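Local coordinates for protein Uly1 (Catenovulum maritimum, PDB 7DRQ) that cleaves the algal polysaccharide ulvan as a calcium-binding lyase of polysaccharide lyase family 24, probably folded as a beta-propeller, at residues I2-E7 with Q475-D480. Sequence-based numbering, arbitrary orientation.
Sequences IKLEHE and QIINLD
With CG anti to its carbonyl carbon (chi1 -64°) and an extended chain beyond, Glu5 reaches across to Asn478, whose own CG stands anti to the backbone N. Asn478 ND2 gives Glu5 OE2 a nearly straight bond of 2.8 Å, lying in its own amide plane but meeting the carboxylate from above. Asparagine suits this strand end because its amide works in both directions: OD1 accepts from the backbone N of Asp480 at 2.8 Å, an Asx turn that fixes the amide while ND2 faces Glu5. Glutamate offers two oxygens for two partners, its OE1 forming a salt bridge with Lys455.

A classic beta bulge sets Glu5 and His6 both opposite Ile476, and the extended Glu5 chain then carries its carboxylate to Asn478, on the face with His6 and Ile476. Ile476 O accepts from both Glu5 N (2.8 Å) and His6 N (3.3 Å). The Ile476 N-H, given to His6 O, completes the bulge; before it, Lys3 and Asn478 exchange two backbone bonds.

Around Ile2, Leu4 and Ile477 the other face is apolar, and their branched side chains fill it against Tyr435. Leu4 CD1 rests on Ile477 CG1 at 3.6 Å, while Ile2 CG2 presses on Ile477 CG2 at 3.5 Å, a tight fit between gamma methyls of two beta-branched residues. The face turns polar at Glu7 and Gln475, which run side by side; glutamine is long enough for NE2 to donate to Glu7 OE1 at 2.9 Å from above the carboxylate, the two planes almost perpendicular.

The pairing joins the two chain termini, as in the closure of a beta-propeller: strand 3-15 edges a four-stranded antiparallel sheet beside 469-478, followed by 455-462 and 444-452, while Tyr435 belongs to strand 432-436 of the adjacent sheet.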
ATOM      1  N   ILE A   2      25.650   7.465   4.542  1.00 22.21           N
ATOM      2  CA  ILE A   2      24.709   6.413   4.184  1.00 18.63           C
ATOM      3  C   ILE A   2      25.432   5.381   3.331  1.00 21.38           C
ATOM      4  O   ILE A   2      26.134   5.732   2.375  1.00 21.60           O
ATOM      5  CB  ILE A   2      23.506   7.023   3.452  1.00 17.42           C
ATOM      6  CG1 ILE A   2      22.691   7.883   4.426  1.00 18.27           C
ATOM      7  CG2 ILE A   2      22.669   5.940   2.809  1.00 17.83           C
ATOM      8  CD1 ILE A   2      21.492   8.525   3.791  1.00 18.47           C
ATOM      9  N   LYS A   3      25.268   4.100   3.671  1.00 19.16           N
ATOM     10  CA  LYS A   3      26.101   3.048   3.098  1.00 22.46           C
ATOM     11  C   LYS A   3      25.250   1.855   2.690  1.00 17.73           C
ATOM     12  O   LYS A   3      24.422   1.384   3.475  1.00 17.51           O
ATOM     13  CB  LYS A   3      27.171   2.607   4.110  1.00 23.92           C
ATOM     14  CG  LYS A   3      28.278   1.730   3.553  1.00 34.59           C
ATOM     15  CD  LYS A   3      29.239   1.305   4.670  1.00 39.08           C
ATOM     16  CE  LYS A   3      28.989  -0.132   5.119  1.00 41.51           C
ATOM     17  NZ  LYS A   3      29.248  -0.331   6.583  1.00 40.81           N
ATOM     18  N   LEU A   4      25.467   1.367   1.468  1.00 16.06           N
ATOM     19  CA  LEU A   4      24.894   0.091   1.057  1.00 14.68           C
ATOM     20  C   LEU A   4      25.592  -1.036   1.811  1.00 19.14           C
ATOM     21  O   LEU A   4      26.819  -1.175   1.727  1.00 18.08           O
ATOM     22  CB  LEU A   4      25.046  -0.094  -0.454  1.00 15.66           C
ATOM     23  CG  LEU A   4      24.558  -1.423  -1.055  1.00 18.30           C
ATOM     24  CD1 LEU A   4      23.060  -1.652  -0.770  1.00 16.88           C
ATOM     25  CD2 LEU A   4      24.813  -1.468  -2.552  1.00 16.07           C
ATOM     26  N   GLU A   5      24.821  -1.846   2.538  1.00 14.26           N
ATOM     27  CA  GLU A   5      25.378  -2.932   3.340  1.00 18.13           C
ATOM     28  C   GLU A   5      25.206  -4.308   2.712  1.00 22.49           C
ATOM     29  O   GLU A   5      26.097  -5.152   2.843  1.00 20.06           O
ATOM     30  CB  GLU A   5      24.747  -2.954   4.731  1.00 15.16           C
ATOM     31  CG  GLU A   5      25.040  -1.709   5.546  1.00 22.65           C
ATOM     32  CD  GLU A   5      24.642  -1.860   6.994  1.00 21.93           C
ATOM     33  OE1 GLU A   5      23.698  -2.630   7.279  1.00 21.71           O
ATOM     34  OE2 GLU A   5      25.275  -1.203   7.846  1.00 27.07           O
ATOM     35  N   HIS A   6      24.074  -4.568   2.059  1.00 17.53           N
ATOM     36  CA  HIS A   6      23.786  -5.889   1.519  1.00 18.21           C
ATOM     37  C   HIS A   6      22.992  -5.760   0.229  1.00 19.13           C
ATOM     38  O   HIS A   6      22.164  -4.856   0.088  1.00 16.16           O
ATOM     39  CB  HIS A   6      23.009  -6.746   2.525  1.00 16.86           C
ATOM     40  CG  HIS A   6      23.742  -6.976   3.811  1.00 22.92           C
ATOM     41  ND1 HIS A   6      23.471  -6.270   4.963  1.00 20.53           N
ATOM     42  CD2 HIS A   6      24.751  -7.825   4.120  1.00 21.72           C
ATOM     43  CE1 HIS A   6      24.279  -6.677   5.928  1.00 18.88           C
ATOM     44  NE2 HIS A   6      25.069  -7.617   5.441  1.00 24.13           N
ATOM     45  N   GLU A   7      23.243  -6.674  -0.705  1.00 15.62           N
ATOM     46  CA  GLU A   7      22.481  -6.755  -1.948  1.00 15.22           C
ATOM     47  C   GLU A   7      22.214  -8.228  -2.222  1.00 20.21           C
ATOM     48  O   GLU A   7      23.159  -9.011  -2.356  1.00 20.29           O
ATOM     49  CB  GLU A   7      23.243  -6.102  -3.099  1.00 18.91           C
ATOM     50  CG  GLU A   7      22.492  -6.120  -4.402  1.00 24.63           C
ATOM     51  CD  GLU A   7      22.908  -4.990  -5.309  1.00 30.52           C
ATOM     52  OE1 GLU A   7      22.078  -4.588  -6.140  1.00 21.49           O
ATOM     53  OE2 GLU A   7      24.069  -4.513  -5.192  1.00 35.57           O
ATOM     54  N   GLN A 475      17.928  -4.635  -1.350  1.00 11.74           N
ATOM     55  CA  GLN A 475      19.080  -3.884  -0.868  1.00 11.47           C
ATOM     56  C   GLN A 475      18.836  -3.424   0.562  1.00 13.51           C
ATOM     57  O   GLN A 475      17.721  -3.025   0.917  1.00 13.88           O
ATOM     58  CB  GLN A 475      19.390  -2.677  -1.757  1.00 13.60           C
ATOM     59  CG  GLN A 475      19.956  -3.060  -3.124  1.00 12.49           C
ATOM     60  CD  GLN A 475      20.487  -1.868  -3.890  1.00 15.06           C
ATOM     61  OE1 GLN A 475      20.342  -0.719  -3.462  1.00 14.40           O
ATOM     62  NE2 GLN A 475      21.103  -2.136  -5.041  1.00 14.35           N
ATOM     63  N   ILE A 476      19.873  -3.513   1.390  1.00 12.25           N
ATOM     64  CA  ILE A 476      19.812  -3.052   2.774  1.00 15.45           C
ATOM     65  C   ILE A 476      20.816  -1.914   2.895  1.00 18.18           C
ATOM     66  O   ILE A 476      22.028  -2.114   2.728  1.00 15.01           O
ATOM     67  CB  ILE A 476      20.085  -4.174   3.780  1.00 14.57           C
ATOM     68  CG1 ILE A 476      19.118  -5.338   3.539  1.00 13.78           C
ATOM     69  CG2 ILE A 476      19.912  -3.668   5.212  1.00 16.06           C
ATOM     70  CD1 ILE A 476      19.419  -6.571   4.389  1.00 16.61           C
ATOM     71  N   ILE A 477      20.304  -0.715   3.148  1.00 12.98           N
ATOM     72  CA  ILE A 477      21.088   0.509   3.117  1.00 14.81           C
ATOM     73  C   ILE A 477      21.001   1.140   4.498  1.00 16.91           C
ATOM     74  O   ILE A 477      19.902   1.393   5.007  1.00 16.43           O
ATOM     75  CB  ILE A 477      20.597   1.471   2.022  1.00 12.74           C
ATOM     76  CG1 ILE A 477      20.856   0.887   0.619  1.00 13.63           C
ATOM     77  CG2 ILE A 477      21.275   2.819   2.159  1.00 15.66           C
ATOM     78  CD1 ILE A 477      20.045   1.585  -0.499  1.00 14.43           C
ATOM     79  N   ASN A 478      22.156   1.359   5.116  1.00 14.63           N
ATOM     80  CA  ASN A 478      22.217   1.948   6.445  1.00 17.56           C
ATOM     81  C   ASN A 478      22.028   3.455   6.338  1.00 16.91           C
ATOM     82  O   ASN A 478      22.807   4.136   5.663  1.00 17.58           O
ATOM     83  CB  ASN A 478      23.561   1.616   7.099  1.00 16.53           C
ATOM     84  CG  ASN A 478      23.548   1.839   8.588  1.00 21.49           C
ATOM     85  OD1 ASN A 478      23.042   2.850   9.068  1.00 24.60           O
ATOM     86  ND2 ASN A 478      24.103   0.890   9.336  1.00 24.27           N
ATOM     87  N   LEU A 479      20.999   3.981   7.003  1.00 18.16           N
ATOM     88  CA  LEU A 479      20.754   5.416   6.937  1.00 20.16           C
ATOM     89  C   LEU A 479      21.657   6.218   7.864  1.00 22.14           C
ATOM     90  O   LEU A 479      21.570   7.452   7.862  1.00 23.83           O
ATOM     91  CB  LEU A 479      19.283   5.715   7.242  1.00 17.73           C
ATOM     92  CG  LEU A 479      18.347   5.103   6.205  1.00 15.76           C
ATOM     93  CD1 LEU A 479      16.876   5.280   6.595  1.00 13.71           C
ATOM     94  CD2 LEU A 479      18.612   5.728   4.856  1.00 13.53           C
ATOM     95  N   ASP A 480      22.521   5.556   8.640  1.00 19.97           N
ATOM     96  CA  ASP A 480      23.505   6.244   9.470  1.00 25.40           C
ATOM     97  C   ASP A 480      22.829   7.241  10.416  1.00 27.10           C
ATOM     98  O   ASP A 480      23.193   8.417  10.486  1.00 32.18           O
ATOM     99  CB  ASP A 480      24.550   6.924   8.580  1.00 26.08           C
ATOM    100  CG  ASP A 480      25.831   7.268   9.318  1.00 29.47           C
ATOM    101  OD1 ASP A 480      26.117   6.658  10.371  1.00 31.29           O
ATOM    102  OD2 ASP A 480      26.543   8.166   8.834  1.00 31.97           O
TER